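Local coordinates for hypothetical protein PH1109 (Pyrococcus horikoshii, PDB 2D59) that is of unknown function but belongs to the CoA-binding domain family, with a parallel Rossmann-type fold of alternating strands and helices, at residues Ser70-Asp76 / Gln96-Lys100; Val104-Asn110 / Ile127-Met133. One frame throughout, in Å; residues are numbered along the deposited sequence.

Interaction 1 of 2, residues Ser70-Asp76 / Gln96-Lys100; sequences SVLDIPD and QAIKK
Lys-100 sends CG anti to its backbone N (chi1 -178°), bends once at chi2 (64°) and then runs straight, which carries its ammonium group from the helix across to the backbone carbonyls of Ile-74 and Asp-76. Gln-96, one turn earlier, has CG beside its own N and an extended chain that delivers OE1 to Ser-70 and Val-71. Two hydrogen bonds hold the lysine: Lys-100 NZ to Ile-74 O is 2.6 Å, tilted out of that carbonyl plane, and Lys-100 NZ to Asp-76 O is 2.9 Å, with the nitrogen well above the plane. Two carbonyl oxygens probably help to settle the positive charge there. At the other end Val-71 N donates to Gln-96 OE1 at 2.7 Å, with an N-H...O angle of 160°. Ser-70 OG lies 2.8 Å from Gln-96 OE1, a weak and unsettled hydrogen bond, and accepts from Leu-72 N, 3.2 Å away, forming an ST turn. Between the polar ends, Val-71 CG1 rests 4.0 Å from Lys-100 CG on the aliphatic stem. Leu-72 reaches over the helix surface, its CD2 3.6 Å from Lys-99 CB and also near Gln-96 O. The loop of 70-76, between strands 65-66 and 80-83, is thus pinned to the C-terminal part of helix 87-100, while Val-71 and Ile-74 also touch strand 24-28 and Ile-74 reaches strand 51-55.

Interaction 2 of 2, residues Val104-Asn110 / Ile127-Met133; sequences VVWFQYN and IVANRCM
Trp-106 and Val-128, paired on adjacent parallel strands, form the apolar centre with Met-133. The indole is sandwiched: Val-128 CG1 sits 3.4 Å from the centroid of the Trp-106 six-membered ring over one face, and Met-133 CG 3.5 Å from it over the other, both CH-pi contacts. Met-133 SD stands farther off above the face, a Met-aromatic contact. A chi1 of -171° swings the Trp-106 ring away from its own N, to the loop after strand 126-129. There Trp-106 NE1 donates to Arg-131 O at 2.9 Å, the oxygen lying at the ring edge near the indole plane; NE1 meets that carbonyl from above its plane, and the bond helps fix the indole's rotation. On the other side of the sheet Phe-107 CB packs 4.1 Å from Ala-129 CB, and its ring edge lies by Ile-127 CG2. The strands are joined by Val-128 N to Val-105 O, Phe-107 N to Val-128 O (2.8 Å) and, just past the strand, Asn-130 N to Phe-107 O, more bent (132°). Farther out, the Tyr-109 ring stands almost perpendicular to the Asn-130 amide, whose ND2 donates to Arg-5 O. One water joins Gln-108 O to Asn-130 OD1, another Tyr-109 OH to Cys-132 N. Gln-108 NE2 turns to Asp-82, and Arg-131 forms salt bridges with Asp-8 and Glu-136. Strands 104-107 and 126-129, linked through helix 114-122, make a beta-alpha-beta crossover unit of the Rossmann-type sheet.

How the interactions relate
The interactions follow each other in the chain, helix 87-100 of interaction 1 leading into strand 104-107 of interaction 2, yet their centres lie about 18 Å apart on opposite sides of the chain's centre and they share no direct touch. Interaction 1 is partly buried and peripheral: a loop is fastened to a helix by side chains bonding to backbone groups and by aliphatic contacts of Val-71 and Leu-72. Interaction 2 is largely buried in the sheet, where regular parallel strand pairing and an aromatic sandwich dominate, and water-mediated bonds appear beyond the strand ends. One thus ties a connection to a layer flanking the sheet, the other joins one edge strand of the sheet, 126-129, to its neighbour.

Interaction 1 of 2, residues Ser70-Asp76 / Gln96-Lys100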
ATOM      1  N   SER A  70       1.112   2.707  13.630  1.00 32.29           N
ATOM      2  CA  SER A  70       2.334   2.323  12.931  1.00 33.43           C
ATOM      3  C   SER A  70       2.208   0.938  12.307  1.00 33.05           C
ATOM      4  O   SER A  70       1.445   0.098  12.784  1.00 36.28           O
ATOM      5  CB  SER A  70       3.520   2.332  13.898  1.00 33.68           C
ATOM      6  OG  SER A  70       4.628   1.641  13.347  1.00 34.90           O
ATOM      7  N   VAL A  71       2.964   0.703  11.239  1.00 31.40           N
ATOM      8  CA  VAL A  71       2.940  -0.585  10.557  1.00 28.99           C
ATOM      9  C   VAL A  71       3.420  -1.711  11.470  1.00 34.01           C
ATOM     10  O   VAL A  71       2.903  -2.829  11.419  1.00 34.25           O
ATOM     11  CB  VAL A  71       3.827  -0.567   9.289  1.00 31.59           C
ATOM     12  CG1 VAL A  71       3.898  -1.959   8.685  1.00 27.81           C
ATOM     13  CG2 VAL A  71       3.268   0.418   8.276  1.00 32.40           C
ATOM     14  N   LEU A  72       4.409  -1.410  12.305  1.00 34.33           N
ATOM     15  CA  LEU A  72       4.963  -2.398  13.221  1.00 36.39           C
ATOM     16  C   LEU A  72       3.989  -2.819  14.319  1.00 37.76           C
ATOM     17  O   LEU A  72       4.156  -3.878  14.925  1.00 36.50           O
ATOM     18  CB  LEU A  72       6.252  -1.865  13.853  1.00 35.32           C
ATOM     19  CG  LEU A  72       7.453  -1.724  12.913  1.00 43.56           C
ATOM     20  CD1 LEU A  72       8.639  -1.148  13.671  1.00 39.67           C
ATOM     21  CD2 LEU A  72       7.806  -3.085  12.330  1.00 45.04           C
ATOM     22  N   ASP A  73       2.975  -1.996  14.575  1.00 36.74           N
ATOM     23  CA  ASP A  73       1.989  -2.307  15.607  1.00 36.47           C
ATOM     24  C   ASP A  73       1.010  -3.387  15.163  1.00 38.87           C
ATOM     25  O   ASP A  73       0.331  -3.998  15.989  1.00 40.83           O
ATOM     26  CB  ASP A  73       1.210  -1.051  16.006  1.00 37.43           C
ATOM     27  CG  ASP A  73       2.085  -0.009  16.668  1.00 42.10           C
ATOM     28  OD1 ASP A  73       2.863  -0.379  17.570  1.00 44.82           O
ATOM     29  OD2 ASP A  73       1.987   1.177  16.296  1.00 47.20           O
ATOM     30  N   ILE A  74       0.931  -3.614  13.857  1.00 34.37           N
ATOM     31  CA  ILE A  74       0.031  -4.626  13.320  1.00 33.27           C
ATOM     32  C   ILE A  74       0.497  -6.013  13.750  1.00 37.40           C
ATOM     33  O   ILE A  74       1.639  -6.396  13.505  1.00 37.86           O
ATOM     34  CB  ILE A  74      -0.009  -4.560  11.780  1.00 29.92           C
ATOM     35  CG1 ILE A  74      -0.520  -3.188  11.348  1.00 25.61           C
ATOM     36  CG2 ILE A  74      -0.903  -5.661  11.231  1.00 29.51           C
ATOM     37  CD1 ILE A  74      -0.393  -2.920   9.858  1.00 27.53           C
ATOM     38  N   PRO A  75      -0.387  -6.781  14.405  1.00 36.68           N
ATOM     39  CA  PRO A  75      -0.077  -8.135  14.878  1.00 38.56           C
ATOM     40  C   PRO A  75       0.211  -9.130  13.755  1.00 39.10           C
ATOM     41  O   PRO A  75       1.179  -9.886  13.812  1.00 42.07           O
ATOM     42  CB  PRO A  75      -1.334  -8.527  15.661  1.00 37.40           C
ATOM     43  CG  PRO A  75      -1.915  -7.215  16.079  1.00 38.71           C
ATOM     44  CD  PRO A  75      -1.727  -6.371  14.852  1.00 41.02           C
ATOM     45  N   ASP A  76      -0.641  -9.124  12.735  1.00 37.44           N
ATOM     46  CA  ASP A  76      -0.507 -10.041  11.606  1.00 35.53           C
ATOM     47  C   ASP A  76       0.621  -9.683  10.648  1.00 32.90           C
ATOM     48  O   ASP A  76       1.100  -8.549  10.630  1.00 29.93           O
ATOM     49  CB  ASP A  76      -1.830 -10.109  10.844  1.00 41.95           C
ATOM     50  CG  ASP A  76      -2.958 -10.656  11.699  1.00 43.95           C
ATOM     51  OD1 ASP A  76      -4.112 -10.697  11.228  1.00 45.91           O
ATOM     52  OD2 ASP A  76      -2.683 -11.039  12.856  1.00 56.86           O
ATOM     53  N   GLN A  96       9.581   1.319   8.589  1.00 34.06           N
ATOM     54  CA  GLN A  96       8.683   0.440   9.327  1.00 32.61           C
ATOM     55  C   GLN A  96       8.431  -0.822   8.514  1.00 33.49           C
ATOM     56  O   GLN A  96       8.496  -1.933   9.037  1.00 34.39           O
ATOM     57  CB  GLN A  96       7.351   1.144   9.596  1.00 32.43           C
ATOM     58  CG  GLN A  96       7.375   2.133  10.746  1.00 33.48           C
ATOM     59  CD  GLN A  96       6.065   2.876  10.886  1.00 32.40           C
ATOM     60  OE1 GLN A  96       4.996   2.329  10.607  1.00 35.67           O
ATOM     61  NE2 GLN A  96       6.136   4.125  11.329  1.00 35.23           N
ATOM     62  N   ALA A  97       8.136  -0.643   7.230  1.00 32.71           N
ATOM     63  CA  ALA A  97       7.883  -1.769   6.337  1.00 31.36           C
ATOM     64  C   ALA A  97       9.091  -2.700   6.332  1.00 32.28           C
ATOM     65  O   ALA A  97       8.946  -3.918   6.290  1.00 29.39           O
ATOM     66  CB  ALA A  97       7.604  -1.262   4.923  1.00 31.34           C
ATOM     67  N   ILE A  98      10.283  -2.110   6.375  1.00 33.87           N
ATOM     68  CA  ILE A  98      11.521  -2.879   6.381  1.00 35.74           C
ATOM     69  C   ILE A  98      11.581  -3.728   7.633  1.00 33.92           C
ATOM     70  O   ILE A  98      11.861  -4.922   7.571  1.00 35.48           O
ATOM     71  CB  ILE A  98      12.765  -1.967   6.368  1.00 35.96           C
ATOM     72  CG1 ILE A  98      12.751  -1.099   5.114  1.00 35.01           C
ATOM     73  CG2 ILE A  98      14.034  -2.805   6.376  1.00 35.85           C
ATOM     74  CD1 ILE A  98      12.684  -1.902   3.841  1.00 42.09           C
ATOM     75  N   LYS A  99      11.341  -3.099   8.777  1.00 34.28           N
ATOM     76  CA  LYS A  99      11.372  -3.801  10.057  1.00 39.37           C
ATOM     77  C   LYS A  99      10.287  -4.868  10.130  1.00 40.77           C
ATOM     78  O   LYS A  99      10.494  -5.936  10.699  1.00 40.40           O
ATOM     79  CB  LYS A  99      11.190  -2.812  11.215  1.00 41.02           C
ATOM     80  CG  LYS A  99      12.371  -1.878  11.451  1.00 46.75           C
ATOM     81  CD  LYS A  99      13.672  -2.656  11.613  1.00 53.53           C
ATOM     82  CE  LYS A  99      14.722  -1.850  12.359  1.00 55.81           C
ATOM     83  NZ  LYS A  99      14.342  -1.659  13.786  1.00 55.03           N
ATOM     84  N   LYS A 100       9.130  -4.569   9.547  1.00 40.07           N
ATOM     85  CA  LYS A 100       7.998  -5.491   9.543  1.00 36.48           C
ATOM     86  C   LYS A 100       8.259  -6.690   8.637  1.00 37.47           C
ATOM     87  O   LYS A 100       7.600  -7.722   8.756  1.00 38.69           O
ATOM     88  CB  LYS A 100       6.735  -4.754   9.083  1.00 37.92           C
ATOM     89  CG  LYS A 100       5.465  -5.591   9.086  1.00 35.84           C
ATOM     90  CD  LYS A 100       5.088  -6.038  10.489  1.00 38.28           C
ATOM     91  CE  LYS A 100       3.798  -6.845  10.478  1.00 35.89           C
ATOM     92  NZ  LYS A 100       3.408  -7.300  11.839  1.00 29.50           N
TER

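Interaction 2 of 2, residues Val104-Asn110 / Ile127-Met133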
ATOM      1  N   VAL A 104       6.598  -5.920  -0.405  1.00 22.44           N
ATOM      2  CA  VAL A 104       6.377  -4.886  -1.411  1.00 22.01           C
ATOM      3  C   VAL A 104       6.025  -3.532  -0.808  1.00 23.38           C
ATOM      4  O   VAL A 104       5.301  -3.450   0.184  1.00 23.24           O
ATOM      5  CB  VAL A 104       5.211  -5.292  -2.353  1.00 21.52           C
ATOM      6  CG1 VAL A 104       4.938  -4.191  -3.370  1.00 20.82           C
ATOM      7  CG2 VAL A 104       5.536  -6.600  -3.055  1.00 25.55           C
ATOM      8  N   VAL A 105       6.563  -2.473  -1.403  1.00 23.63           N
ATOM      9  CA  VAL A 105       6.248  -1.116  -0.984  1.00 21.58           C
ATOM     10  C   VAL A 105       5.526  -0.562  -2.205  1.00 19.18           C
ATOM     11  O   VAL A 105       6.064  -0.571  -3.311  1.00 19.66           O
ATOM     12  CB  VAL A 105       7.508  -0.272  -0.705  1.00 23.66           C
ATOM     13  CG1 VAL A 105       7.100   1.143  -0.298  1.00 23.13           C
ATOM     14  CG2 VAL A 105       8.324  -0.913   0.403  1.00 31.71           C
ATOM     15  N   TRP A 106       4.298  -0.107  -2.005  1.00 18.47           N
ATOM     16  CA  TRP A 106       3.502   0.415  -3.101  1.00 17.00           C
ATOM     17  C   TRP A 106       3.228   1.904  -2.931  1.00 16.21           C
ATOM     18  O   TRP A 106       2.471   2.303  -2.048  1.00 18.68           O
ATOM     19  CB  TRP A 106       2.183  -0.362  -3.178  1.00 17.02           C
ATOM     20  CG  TRP A 106       1.355  -0.071  -4.394  1.00 17.55           C
ATOM     21  CD1 TRP A 106       0.899   1.150  -4.802  1.00 18.20           C
ATOM     22  CD2 TRP A 106       0.858  -1.023  -5.346  1.00 15.10           C
ATOM     23  NE1 TRP A 106       0.148   1.018  -5.943  1.00 16.78           N
ATOM     24  CE2 TRP A 106       0.103  -0.304  -6.298  1.00 15.78           C
ATOM     25  CE3 TRP A 106       0.969  -2.414  -5.480  1.00 15.93           C
ATOM     26  CZ2 TRP A 106      -0.531  -0.927  -7.380  1.00 17.28           C
ATOM     27  CZ3 TRP A 106       0.336  -3.035  -6.556  1.00 18.03           C
ATOM     28  CH2 TRP A 106      -0.406  -2.289  -7.490  1.00 17.12           C
ATOM     29  N   PHE A 107       3.854   2.718  -3.777  1.00 17.01           N
ATOM     30  CA  PHE A 107       3.674   4.166  -3.746  1.00 17.71           C
ATOM     31  C   PHE A 107       2.482   4.558  -4.615  1.00 20.48           C
ATOM     32  O   PHE A 107       2.522   4.419  -5.838  1.00 18.10           O
ATOM     33  CB  PHE A 107       4.930   4.866  -4.276  1.00 17.94           C
ATOM     34  CG  PHE A 107       6.117   4.787  -3.350  1.00 16.72           C
ATOM     35  CD1 PHE A 107       6.326   5.763  -2.376  1.00 18.20           C
ATOM     36  CD2 PHE A 107       7.032   3.747  -3.464  1.00 19.37           C
ATOM     37  CE1 PHE A 107       7.437   5.702  -1.533  1.00 17.65           C
ATOM     38  CE2 PHE A 107       8.147   3.678  -2.624  1.00 19.49           C
ATOM     39  CZ  PHE A 107       8.348   4.659  -1.658  1.00 20.98           C
ATOM     40  N   GLN A 108       1.418   5.040  -3.983  1.00 16.13           N
ATOM     41  CA  GLN A 108       0.237   5.470  -4.719  1.00 18.07           C
ATOM     42  C   GLN A 108       0.577   6.795  -5.409  1.00 17.70           C
ATOM     43  O   GLN A 108       1.655   7.353  -5.203  1.00 20.29           O
ATOM     44  CB  GLN A 108      -0.941   5.655  -3.759  1.00 15.95           C
ATOM     45  CG  GLN A 108      -1.477   4.366  -3.138  1.00 15.99           C
ATOM     46  CD  GLN A 108      -2.490   3.656  -4.016  1.00 17.73           C
ATOM     47  OE1 GLN A 108      -3.326   4.294  -4.660  1.00 22.54           O
ATOM     48  NE2 GLN A 108      -2.442   2.330  -4.023  1.00 13.56           N
ATOM     49  N   TYR A 109      -0.341   7.297  -6.225  1.00 19.62           N
ATOM     50  CA  TYR A 109      -0.115   8.545  -6.943  1.00 21.49           C
ATOM     51  C   TYR A 109       0.316   9.708  -6.046  1.00 23.28           C
ATOM     52  O   TYR A 109      -0.235   9.915  -4.964  1.00 24.42           O
ATOM     53  CB  TYR A 109      -1.378   8.936  -7.719  1.00 24.52           C
ATOM     54  CG  TYR A 109      -1.750   7.954  -8.810  1.00 25.05           C
ATOM     55  CD1 TYR A 109      -0.830   7.601  -9.796  1.00 30.52           C
ATOM     56  CD2 TYR A 109      -3.025   7.385  -8.866  1.00 29.36           C
ATOM     57  CE1 TYR A 109      -1.165   6.708 -10.809  1.00 30.31           C
ATOM     58  CE2 TYR A 109      -3.371   6.488  -9.879  1.00 30.39           C
ATOM     59  CZ  TYR A 109      -2.434   6.158 -10.846  1.00 33.26           C
ATOM     60  OH  TYR A 109      -2.764   5.287 -11.863  1.00 37.98           O
ATOM     61  N   ASN A 110       1.315  10.449  -6.514  1.00 24.48           N
ATOM     62  CA  ASN A 110       1.840  11.617  -5.813  1.00 26.27           C
ATOM     63  C   ASN A 110       2.370  11.356  -4.404  1.00 25.60           C
ATOM     64  O   ASN A 110       2.196  12.187  -3.513  1.00 25.74           O
ATOM     65  CB  ASN A 110       0.768  12.709  -5.753  1.00 33.84           C
ATOM     66  CG  ASN A 110       0.245  13.091  -7.126  1.00 41.25           C
ATOM     67  OD1 ASN A 110      -0.349  12.271  -7.826  1.00 53.00           O
ATOM     68  ND2 ASN A 110       0.465  14.340  -7.517  1.00 48.51           N
ATOM     69  N   ILE A 127       9.423  -2.749  -5.446  1.00 22.10           N
ATOM     70  CA  ILE A 127       8.838  -1.416  -5.521  1.00 22.23           C
ATOM     71  C   ILE A 127       7.823  -1.222  -6.642  1.00 22.36           C
ATOM     72  O   ILE A 127       8.110  -1.468  -7.816  1.00 22.28           O
ATOM     73  CB  ILE A 127       9.949  -0.355  -5.676  1.00 23.56           C
ATOM     74  CG1 ILE A 127      10.938  -0.484  -4.515  1.00 28.70           C
ATOM     75  CG2 ILE A 127       9.350   1.055  -5.700  1.00 21.46           C
ATOM     76  CD1 ILE A 127      12.181   0.348  -4.678  1.00 36.24           C
ATOM     77  N   VAL A 128       6.622  -0.801  -6.264  1.00 21.85           N
ATOM     78  CA  VAL A 128       5.579  -0.492  -7.230  1.00 19.59           C
ATOM     79  C   VAL A 128       5.421   1.002  -7.001  1.00 21.85           C
ATOM     80  O   VAL A 128       5.319   1.447  -5.855  1.00 17.12           O
ATOM     81  CB  VAL A 128       4.254  -1.226  -6.923  1.00 17.24           C
ATOM     82  CG1 VAL A 128       3.180  -0.795  -7.917  1.00 17.20           C
ATOM     83  CG2 VAL A 128       4.467  -2.734  -7.002  1.00 18.10           C
ATOM     84  N   ALA A 129       5.435   1.788  -8.069  1.00 22.03           N
ATOM     85  CA  ALA A 129       5.340   3.229  -7.887  1.00 20.07           C
ATOM     86  C   ALA A 129       4.518   3.973  -8.922  1.00 21.79           C
ATOM     87  O   ALA A 129       4.592   3.709 -10.130  1.00 20.83           O
ATOM     88  CB  ALA A 129       6.742   3.825  -7.810  1.00 21.33           C
ATOM     89  N   ASN A 130       3.744   4.925  -8.415  1.00 18.27           N
ATOM     90  CA  ASN A 130       2.865   5.758  -9.216  1.00 19.79           C
ATOM     91  C   ASN A 130       1.810   4.938  -9.948  1.00 18.31           C
ATOM     92  O   ASN A 130       1.615   5.067 -11.156  1.00 18.49           O
ATOM     93  CB  ASN A 130       3.670   6.605 -10.201  1.00 23.40           C
ATOM     94  CG  ASN A 130       3.000   7.931 -10.488  1.00 28.88           C
ATOM     95  OD1 ASN A 130       2.568   8.622  -9.564  1.00 30.06           O
ATOM     96  ND2 ASN A 130       2.914   8.298 -11.762  1.00 30.96           N
ATOM     97  N   ARG A 131       1.153   4.073  -9.182  1.00 15.16           N
ATOM     98  CA  ARG A 131       0.069   3.224  -9.658  1.00 15.33           C
ATOM     99  C   ARG A 131      -0.899   3.170  -8.482  1.00 15.90           C
ATOM    100  O   ARG A 131      -0.529   3.498  -7.356  1.00 18.07           O
ATOM    101  CB  ARG A 131       0.542   1.792  -9.950  1.00 16.59           C
ATOM    102  CG  ARG A 131       1.659   1.638 -10.964  1.00 18.54           C
ATOM    103  CD  ARG A 131       1.827   0.152 -11.264  1.00 17.74           C
ATOM    104  NE  ARG A 131       3.059  -0.164 -11.981  1.00 21.60           N
ATOM    105  CZ  ARG A 131       3.105  -0.626 -13.227  1.00 20.46           C
ATOM    106  NH1 ARG A 131       1.984  -0.820 -13.908  1.00 24.75           N
ATOM    107  NH2 ARG A 131       4.274  -0.906 -13.786  1.00 23.39           N
ATOM    108  N   CYS A 132      -2.131   2.757  -8.742  1.00 14.26           N
ATOM    109  CA  CYS A 132      -3.131   2.637  -7.694  1.00 14.52           C
ATOM    110  C   CYS A 132      -3.524   1.167  -7.589  1.00 15.01           C
ATOM    111  O   CYS A 132      -3.816   0.534  -8.603  1.00 17.84           O
ATOM    112  CB  CYS A 132      -4.358   3.479  -8.035  1.00 17.33           C
ATOM    113  SG  CYS A 132      -5.738   3.237  -6.901  1.00 18.96           S
ATOM    114  N   MET A 133      -3.531   0.617  -6.378  1.00 16.29           N
ATOM    115  CA  MET A 133      -3.887  -0.791  -6.212  1.00 14.37           C
ATOM    116  C   MET A 133      -5.256  -1.123  -6.794  1.00 14.37           C
ATOM    117  O   MET A 133      -5.442  -2.187  -7.380  1.00 17.45           O
ATOM    118  CB  MET A 133      -3.829  -1.203  -4.737  1.00 18.72           C
ATOM    119  CG  MET A 133      -2.409  -1.326  -4.191  1.00 16.73           C
ATOM    120  SD  MET A 133      -2.333  -2.285  -2.653  1.00 19.17           S
ATOM    121  CE  MET A 133      -2.390  -3.986  -3.316  1.00 16.28           C
TER
HETATM  122  O   HOH W   1       4.087   8.504  -6.828  1.00 35.08           O
HETATM  123  O   HOH W   2      -2.777   2.455 -11.426  1.00 19.71           O
HETATM  124  O   HOH W   3       0.194   4.357 -13.377  1.00 30.19           O
HETATM  125  O   HOH W   4       2.690  11.285  -8.843  1.00 56.28           O